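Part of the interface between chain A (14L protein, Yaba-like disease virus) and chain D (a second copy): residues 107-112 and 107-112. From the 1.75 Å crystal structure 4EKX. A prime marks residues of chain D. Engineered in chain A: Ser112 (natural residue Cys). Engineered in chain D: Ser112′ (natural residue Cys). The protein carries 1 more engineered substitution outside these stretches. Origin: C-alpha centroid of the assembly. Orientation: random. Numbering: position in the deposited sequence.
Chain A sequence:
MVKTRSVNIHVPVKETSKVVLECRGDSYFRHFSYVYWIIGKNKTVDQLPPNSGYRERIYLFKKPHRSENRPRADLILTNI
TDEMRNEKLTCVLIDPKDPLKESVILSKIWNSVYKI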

# COMPACT_ATOMS: atom_id res chain seq x y z
N SER A 107 -13.30 16.71 -5.82
CA SER A 107 -14.21 17.65 -5.18
C SER A 107 -15.54 17.00 -4.82
O SER A 107 -16.20 17.41 -3.87
CB SER A 107 -14.44 18.88 -6.07
OG SER A 107 -15.19 18.54 -7.22
N LYS A 108 -15.95 15.98 -5.57
CA LYS A 108 -17.17 15.27 -5.21
C LYS A 108 -16.95 14.46 -3.93
O LYS A 108 -17.81 14.42 -3.05
CB LYS A 108 -17.64 14.37 -6.35
CG LYS A 108 -18.08 15.14 -7.58
CD LYS A 108 -18.82 14.24 -8.57
CE LYS A 108 -19.06 14.95 -9.89
N ILE A 109 -15.80 13.81 -3.84
CA ILE A 109 -15.47 13.03 -2.66
C ILE A 109 -15.42 13.91 -1.41
O ILE A 109 -16.04 13.61 -0.39
CB ILE A 109 -14.10 12.34 -2.82
CG1 ILE A 109 -14.13 11.33 -3.98
CG2 ILE A 109 -13.67 11.68 -1.50
CD1 ILE A 109 -15.07 10.17 -3.75
N TRP A 110 -14.68 15.00 -1.51
CA TRP A 110 -14.40 15.83 -0.37
C TRP A 110 -15.56 16.66 0.10
O TRP A 110 -15.61 17.06 1.28
CB TRP A 110 -13.20 16.72 -0.67
CG TRP A 110 -11.92 15.94 -0.83
CD1 TRP A 110 -11.61 14.70 -0.29
CD2 TRP A 110 -10.74 16.33 -1.59
NE1 TRP A 110 -10.36 14.31 -0.65
CE2 TRP A 110 -9.78 15.24 -1.43
CE3 TRP A 110 -10.39 17.42 -2.36
CZ2 TRP A 110 -8.53 15.27 -2.02
CZ3 TRP A 110 -9.13 17.44 -2.95
CH2 TRP A 110 -8.22 16.39 -2.78
N ASN A 111 -16.53 16.91 -0.77
CA ASN A 111 -17.67 17.73 -0.38
C ASN A 111 -18.89 16.93 0.01
O ASN A 111 -20.00 17.46 0.06
CB ASN A 111 -18.01 18.74 -1.47
CG ASN A 111 -17.09 19.94 -1.46
OD1 ASN A 111 -16.01 19.92 -2.04
N SER A 112 -18.69 15.65 0.29
CA SER A 112 -19.79 14.77 0.68
C SER A 112 -19.77 14.51 2.18
O SER A 112 -18.85 14.92 2.89
CB SER A 112 -19.73 13.46 -0.09
OG SER A 112 -18.72 12.62 0.43
N SER D 107 -21.60 5.23 2.79
CA SER D 107 -22.70 5.54 1.88
C SER D 107 -22.57 6.96 1.31
O SER D 107 -23.01 7.22 0.19
CB SER D 107 -24.06 5.35 2.56
OG SER D 107 -24.17 6.16 3.71
N LYS D 108 -21.98 7.85 2.08
CA LYS D 108 -21.79 9.23 1.66
C LYS D 108 -20.74 9.33 0.57
O LYS D 108 -20.88 10.10 -0.37
CB LYS D 108 -21.37 10.10 2.84
CG LYS D 108 -22.45 10.29 3.89
N ILE D 109 -19.69 8.52 0.68
CA ILE D 109 -18.66 8.49 -0.33
C ILE D 109 -19.19 7.84 -1.59
O ILE D 109 -18.99 8.34 -2.69
CB ILE D 109 -17.43 7.70 0.15
CG1 ILE D 109 -16.83 8.35 1.40
CG2 ILE D 109 -16.40 7.61 -0.96
CD1 ILE D 109 -16.07 9.62 1.11
N TRP D 110 -19.87 6.72 -1.43
CA TRP D 110 -20.31 5.93 -2.55
C TRP D 110 -21.46 6.53 -3.30
O TRP D 110 -21.63 6.26 -4.50
CB TRP D 110 -20.62 4.51 -2.11
CG TRP D 110 -19.40 3.75 -1.67
CD1 TRP D 110 -18.08 4.02 -2.00
CD2 TRP D 110 -19.34 2.58 -0.79
NE1 TRP D 110 -17.24 3.12 -1.41
CE2 TRP D 110 -17.92 2.23 -0.67
CE3 TRP D 110 -20.27 1.83 -0.11
CZ2 TRP D 110 -17.50 1.17 0.09
CZ3 TRP D 110 -19.83 0.75 0.65
CH2 TRP D 110 -18.47 0.43 0.75
N ASN D 111 -22.26 7.34 -2.62
CA ASN D 111 -23.41 7.98 -3.24
C ASN D 111 -23.06 9.34 -3.83
O ASN D 111 -23.90 9.99 -4.47
CB ASN D 111 -24.55 8.13 -2.22
CG ASN D 111 -25.16 6.80 -1.83
OD1 ASN D 111 -24.89 5.77 -2.45
ND2 ASN D 111 -26.00 6.82 -0.80
N SER D 112 -21.82 9.76 -3.63
CA SER D 112 -21.35 11.04 -4.15
C SER D 112 -21.07 10.96 -5.65
O SER D 112 -20.43 10.02 -6.12
CB SER D 112 -20.10 11.50 -3.40
OG SER D 112 -18.96 10.76 -3.81

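Two copies of one helical segment can pack against each other in reciprocal register, as this pair illustrates. In each chain residues 107-110 belong to a helix that begins earlier, and the two segments meet so that the CA atoms of Ile109 and Ile109′ lie 6.0 Å apart, as do those of Lys108 and Ser112′, and of Ser112 and Lys108′. Asn111 N still donates to Ser107 O at 3.2 Å, although Asn111 itself has already left helical torsions; in chain D, Asn111′ N reaches Ser107′ O at 2.9 Å.

The center is apolar. The CA-to-CB bonds of both isoleucines point sideways, yet the m,m rotamers bring their ends closer, and CD1 of Ile109 meets CG2 of Ile109′ at 4.0 Å. The engineered serines at 112 pack beside them, CB of Ser112 lying 3.9 Å from CB of Ser112′. Each hydroxyl is committed within its own chain: Ser112 OG donates to Ile109 O at 3.0 Å, and Ser112′ OG to Ile109′ O at 2.7 Å. With its one proton given to Ile109 O, Ser112 OG has none to offer Lys108′ O, and the two oxygens lie 3.4 Å apart without a hydrogen bond, while Lys108 O lies against Ser112′ CB at 3.7 Å. No hydrogen bond crosses among the modelled atoms, which exclude the lysine amines; contact is mainly van der Waals, burying 270 Å², both sides summed.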